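Local coordinates for protein cellulase (PDB 3WX5) that probably hydrolyses internal beta-1,4-glucosidic bonds of cellulose, as a family 12 glycoside hydrolase with endoglucanase activity, at residues Ala45-Cys50 / Ala65-Gly70; Ser102-Asn107 / Val239-Arg244. One frame throughout, in Å; residues are numbered along the deposited sequence.

Contact 1. Residues Ala45-Cys50 / Ala65-Gly70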
loop_
_atom_site.group_PDB
_atom_site.type_symbol
_atom_site.label_atom_id
_atom_site.label_comp_id
_atom_site.label_asym_id
_atom_site.label_seq_id
_atom_site.Cartn_x
_atom_site.Cartn_y
_atom_site.Cartn_z
ATOM N N ALA A 45 -10.667 -7.813 10.555
ATOM C CA ALA A 45 -12.017 -8.371 10.751
ATOM C C ALA A 45 -12.099 -9.851 10.414
ATOM O O ALA A 45 -11.151 -10.415 9.870
ATOM C CB ALA A 45 -13.066 -7.588 9.909
ATOM N N GLU A 46 -13.257 -10.449 10.677
ATOM C CA GLU A 46 -13.486 -11.848 10.341
ATOM C C GLU A 46 -14.505 -11.983 9.220
ATOM O O GLU A 46 -14.858 -13.085 8.827
ATOM C CB GLU A 46 -13.981 -12.610 11.566
ATOM C CG GLU A 46 -13.312 -12.187 12.859
ATOM C CD GLU A 46 -12.755 -13.349 13.633
ATOM O OE1 GLU A 46 -12.457 -14.387 13.013
ATOM O OE2 GLU A 46 -12.591 -13.219 14.863
ATOM N N THR A 47 -15.018 -10.854 8.753
ATOM C CA THR A 47 -15.887 -10.822 7.547
ATOM C C THR A 47 -15.250 -11.351 6.250
ATOM O O THR A 47 -14.037 -11.241 6.023
ATOM C CB THR A 47 -16.522 -9.425 7.319
ATOM O OG1 THR A 47 -15.529 -8.398 7.535
ATOM C CG2 THR A 47 -17.640 -9.219 8.333
ATOM N N ALA A 48 -16.092 -11.888 5.369
ATOM C CA ALA A 48 -15.615 -12.599 4.208
ATOM C C ALA A 48 -15.126 -11.647 3.105
ATOM O O ALA A 48 -15.754 -10.619 2.808
ATOM C CB ALA A 48 -16.720 -13.530 3.664
ATOM N N GLN A 49 -14.100 -12.097 2.408
ATOM C CA GLN A 49 -13.585 -11.375 1.237
ATOM C C GLN A 49 -12.908 -12.346 0.293
ATOM O O GLN A 49 -12.092 -13.163 0.725
ATOM C CB GLN A 49 -12.573 -10.313 1.689
ATOM C CG GLN A 49 -11.952 -9.512 0.561
ATOM C CD GLN A 49 -10.816 -8.629 1.094
ATOM O OE1 GLN A 49 -11.047 -7.714 1.872
ATOM N NE2 GLN A 49 -9.591 -9.006 0.787
ATOM N N CYS A 50 -13.183 -12.196 -0.997
ATOM C CA CYS A 50 -12.448 -12.919 -2.032
ATOM C C CYS A 50 -11.870 -11.958 -3.051
ATOM O O CYS A 50 -12.489 -10.959 -3.383
ATOM C CB CYS A 50 -13.362 -13.905 -2.771
ATOM S SG CYS A 50 -14.105 -15.137 -1.651
ATOM N N ALA A 65 -16.860 -8.891 -0.786
ATOM C CA ALA A 65 -16.397 -8.130 0.366
ATOM C C ALA A 65 -17.538 -7.783 1.293
ATOM O O ALA A 65 -18.301 -6.872 1.031
ATOM C CB ALA A 65 -15.650 -6.846 -0.087
ATOM N N GLU A 66 -17.652 -8.522 2.385
ATOM C CA GLU A 66 -18.775 -8.338 3.277
ATOM C C GLU A 66 -18.476 -7.541 4.530
ATOM O O GLU A 66 -19.177 -7.662 5.536
ATOM C CB GLU A 66 -19.381 -9.693 3.607
ATOM C CG GLU A 66 -19.922 -10.311 2.324
ATOM C CD GLU A 66 -20.459 -11.704 2.527
ATOM O OE1 GLU A 66 -20.376 -12.219 3.672
ATOM O OE2 GLU A 66 -21.001 -12.260 1.545
ATOM N N HIS A 67 -17.550 -6.596 4.422
ATOM C CA HIS A 67 -17.072 -5.924 5.612
ATOM C C HIS A 67 -18.066 -4.892 6.077
ATOM O O HIS A 67 -18.713 -4.208 5.259
ATOM C CB HIS A 67 -15.717 -5.262 5.347
ATOM C CG HIS A 67 -14.710 -6.196 4.778
ATOM N ND1 HIS A 67 -14.402 -7.395 5.379
ATOM C CD2 HIS A 67 -13.994 -6.152 3.627
ATOM C CE1 HIS A 67 -13.546 -8.058 4.618
ATOM N NE2 HIS A 67 -13.223 -7.290 3.589
ATOM N N SER A 68 -18.193 -4.770 7.395
ATOM C CA SER A 68 -18.936 -3.647 7.966
ATOM C C SER A 68 -18.355 -3.362 9.341
ATOM O O SER A 68 -18.871 -3.854 10.360
ATOM C CB SER A 68 -20.435 -3.969 8.086
ATOM O OG SER A 68 -21.161 -2.806 8.540
ATOM N N ASN A 69 -17.242 -2.640 9.351
ATOM C CA ASN A 69 -16.282 -2.694 10.469
ATOM C C ASN A 69 -16.232 -1.376 11.207
ATOM O O ASN A 69 -15.276 -1.092 11.938
ATOM C CB ASN A 69 -14.898 -3.049 9.935
ATOM C CG ASN A 69 -14.033 -3.789 10.952
ATOM O OD1 ASN A 69 -12.799 -3.605 11.004
ATOM N ND2 ASN A 69 -14.655 -4.663 11.724
ATOM N N GLY A 70 -17.293 -0.577 11.098
ATOM C CA GLY A 70 -17.264 0.724 11.768
ATOM C C GLY A 70 -16.133 1.577 11.214
ATOM O O GLY A 70 -15.934 1.629 9.992
HETATM O O HOH W 1 -16.265 -6.110 8.810
HETATM O O HOH W 2 -18.917 -12.337 6.062
#

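Contact 2. Residues Ser102-Asn107 / Val239-Arg244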
loop_
_atom_site.group_PDB
_atom_site.type_symbol
_atom_site.label_atom_id
_atom_site.label_comp_id
_atom_site.label_asym_id
_atom_site.label_seq_id
_atom_site.Cartn_x
_atom_site.Cartn_y
_atom_site.Cartn_z
ATOM N N SER A 102 18.388 5.531 -4.397
ATOM C CA SER A 102 18.558 6.634 -5.370
ATOM C C SER A 102 17.243 7.063 -6.004
ATOM O O SER A 102 16.939 8.248 -6.040
ATOM C CB SER A 102 19.574 6.326 -6.473
ATOM O OG SER A 102 19.189 5.184 -7.213
ATOM N N ARG A 103 16.459 6.094 -6.473
ATOM C CA ARG A 103 15.179 6.383 -7.141
ATOM C C ARG A 103 14.140 5.325 -6.785
ATOM O O ARG A 103 14.454 4.135 -6.702
ATOM C CB ARG A 103 15.342 6.411 -8.665
ATOM C CG ARG A 103 16.048 7.667 -9.200
ATOM C CD ARG A 103 16.316 7.567 -10.731
ATOM N NE ARG A 103 17.549 6.824 -11.045
ATOM C CZ ARG A 103 17.992 6.544 -12.275
ATOM N NH1 ARG A 103 17.300 6.920 -13.345
ATOM N NH2 ARG A 103 19.124 5.864 -12.439
ATOM N N LEU A 104 12.878 5.735 -6.804
ATOM C CA LEU A 104 11.793 4.795 -6.586
ATOM C C LEU A 104 10.523 5.310 -7.213
ATOM O O LEU A 104 10.032 6.377 -6.847
ATOM C CB LEU A 104 11.588 4.573 -5.092
ATOM C CG LEU A 104 10.466 3.582 -4.770
ATOM C CD1 LEU A 104 10.762 2.163 -5.367
ATOM C CD2 LEU A 104 10.230 3.509 -3.225
ATOM N N GLN A 105 10.000 4.568 -8.182
ATOM C CA GLN A 105 8.777 5.006 -8.866
ATOM C C GLN A 105 7.845 3.831 -9.089
ATOM O O GLN A 105 8.256 2.672 -9.041
ATOM C CB GLN A 105 9.093 5.673 -10.209
ATOM C CG GLN A 105 9.767 4.760 -11.216
ATOM C CD GLN A 105 10.058 5.483 -12.536
ATOM O OE1 GLN A 105 10.810 6.458 -12.559
ATOM N NE2 GLN A 105 9.346 5.097 -13.599
ATOM N N SER A 106 6.583 4.148 -9.346
ATOM C CA SER A 106 5.594 3.105 -9.518
ATOM C C SER A 106 4.456 3.529 -10.442
ATOM O O SER A 106 4.150 4.713 -10.548
ATOM C CB SER A 106 5.109 2.698 -8.134
ATOM O OG SER A 106 4.101 1.718 -8.212
ATOM N N ASN A 107 3.950 2.571 -11.219
ATOM C CA ASN A 107 2.673 2.691 -11.913
ATOM C C ASN A 107 1.552 1.916 -11.217
ATOM O O ASN A 107 1.783 0.830 -10.683
ATOM C CB ASN A 107 2.779 2.159 -13.357
ATOM C CG ASN A 107 3.942 2.741 -14.127
ATOM O OD1 ASN A 107 4.474 3.794 -13.793
ATOM N ND2 ASN A 107 4.353 2.032 -15.180
ATOM N N VAL A 239 6.699 -1.521 -9.974
ATOM C CA VAL A 239 7.581 -0.726 -9.122
ATOM C C VAL A 239 8.971 -0.767 -9.698
ATOM O O VAL A 239 9.400 -1.823 -10.166
ATOM C CB VAL A 239 7.642 -1.288 -7.701
ATOM C CG1 VAL A 239 8.691 -0.500 -6.897
ATOM C CG2 VAL A 239 6.257 -1.197 -7.041
ATOM N N THR A 240 9.646 0.386 -9.744
ATOM C CA THR A 240 11.042 0.412 -10.197
ATOM C C THR A 240 11.934 1.050 -9.138
ATOM O O THR A 240 11.756 2.222 -8.774
ATOM C CB THR A 240 11.223 1.174 -11.535
ATOM O OG1 THR A 240 10.398 0.578 -12.545
ATOM C CG2 THR A 240 12.705 1.075 -12.001
ATOM N N LEU A 241 12.869 0.265 -8.622
ATOM C CA LEU A 241 13.728 0.709 -7.536
ATOM C C LEU A 241 15.175 0.799 -8.031
ATOM O O LEU A 241 15.693 -0.148 -8.635
ATOM C CB LEU A 241 13.648 -0.266 -6.359
ATOM C CG LEU A 241 14.724 -0.193 -5.253
ATOM C CD1 LEU A 241 14.609 1.117 -4.444
ATOM C CD2 LEU A 241 14.631 -1.407 -4.319
ATOM N N THR A 242 15.846 1.883 -7.663
ATOM C CA THR A 242 17.272 2.023 -7.930
ATOM C C THR A 242 18.032 2.360 -6.663
ATOM O O THR A 242 17.706 3.330 -5.973
ATOM C CB THR A 242 17.538 3.131 -8.978
ATOM O OG1 THR A 242 16.605 2.972 -10.066
ATOM C CG2 THR A 242 18.948 2.988 -9.504
ATOM N N ALA A 243 19.089 1.598 -6.400
ATOM C CA ALA A 243 19.915 1.825 -5.214
ATOM C C ALA A 243 21.042 2.798 -5.570
ATOM O O ALA A 243 21.505 2.822 -6.726
ATOM C CB ALA A 243 20.507 0.482 -4.719
ATOM N N ARG A 244 21.535 3.543 -4.584
ATOM C CA ARG A 244 22.686 4.434 -4.794
ATOM C C ARG A 244 23.956 3.590 -5.058
ATOM O O ARG A 244 24.027 2.451 -4.575
ATOM C CB ARG A 244 22.914 5.308 -3.570
ATOM C CG ARG A 244 21.817 6.337 -3.317
ATOM C CD ARG A 244 22.246 7.363 -2.272
ATOM N NE ARG A 244 21.126 8.231 -1.905
ATOM C CZ ARG A 244 20.722 9.292 -2.598
ATOM N NH1 ARG A 244 21.418 9.731 -3.664
ATOM N NH2 ARG A 244 19.697 10.015 -2.135
#

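Contact 1. Residues Ala45-Cys50 / Ala65-Gly70
The imidazole of His67 is held at both nitrogens by side chains of residues 45-50, Thr47 on one side and Gln49 on the other. Thr47 OG1 lies at the ring edge, near its plane, 2.6 Å from His67 ND1, in a short hydrogen bond. The hydroxyl gets there because OG1 sits between the backbone N and carbonyl carbon of Thr47 (chi1 43°), while CG2 packs against the carbonyl oxygen of Glu66. A water joins the same OG1 to Ser68 N. His67 NE2 donates to Gln49 OE1 at 2.8 Å, nearly straight (168°); the oxygen lies close to the ring plane, yet the amide plane stands 80° from the imidazole. Gln49 reaches out extended, with CG anti to its backbone N, and its CB also touches His67 NE2 at 3.6 Å. The amide's other end, NE2, bonds to Asn40 OD1, so that both ends of the amide are bonded, which should restrict its rotation. An alanine in place of His67 would probably leave Gln49 OE1 and Thr47 OG1 without their ring partners, with a gap where the imidazole lay. The backbones meet as well: Glu66 N donates to Ala48 O at 2.9 Å. A second water links Ala48 N to Glu66 OE1, and the carboxylate is also salt-bridged to Arg64. Gln49 and Ala65 form an antiparallel non-hydrogen-bonded pair, CA to CA 4.4 Å. The arrangement bridges the open end of the beta hairpin formed by strands 49-54 and 60-65, in the beta-sandwich (jelly-roll) fold of family 12 glycoside hydrolases.

Contact 2. Residues Ser102-Asn107 / Val239-Arg244
A classic beta bulge, where Ser102 and Arg103 lie opposite the single residue Thr242, marks one end of this antiparallel pairing between strands 101-111 and 233-243, neighbours in a sheet of the family 12 beta-sandwich. Beyond the bulge the register is regular: the axes of the two short segments come within 4.7 Å, and Gln105 and Thr240 form a hydrogen-bonded pair, with Thr240 N to Gln105 O at 2.8 Å. Leu104 with Leu241 and Ser106 with Val239 are the non-hydrogen-bonded pairs. Their side chains share one face of the sheet, where those of Leu104 and Val239 cross at a slant, Leu104 CD1 meeting Val239 CG1 at 3.7 Å and also touching Leu241 CB. The Leu104 side chain is also touched by Leu197 and Ile201 of helix 197-206 and Val219 of strand 215-225. On this face Ser106 OG, buried, bonds to Ser238 O and Tyr122 OH. The other face is more exposed. There the Arg103 and Thr242 side chains extend together in one direction, with Thr242 OG1 over one face of the guanidinium, and Gln105 CG is 3.9 Å from Thr240 CB. At the bulge three donors converge on one acceptor: Thr242 O takes Arg103 N at 3.1 Å, Ser102 N at 2.8 Å through a more bent bond (143°), and Ser102 OG at 2.7 Å, the hydroxyl standing above the carbonyl plane.

Both contacts reach the same antiparallel sheet, on opposite sides of the chain's centre, their own centres about 34 Å apart and nearest atoms about 19 Å. Contact 1 belongs to the loop entering strand 49-54 and the one leaving strand 60-65; contact 2 pairs 101-111 with 233-243, and strand 233-243 is also the neighbour of 60-65. Each is partly buried, in different ways. In contact 1 polar side chains round a buried ring do most of the joining across irregular backbone, with waters at its margin. Contact 2 relies on repeated backbone bonds between distant parts of the sequence, with a largely apolar covered face and a polar, more exposed one.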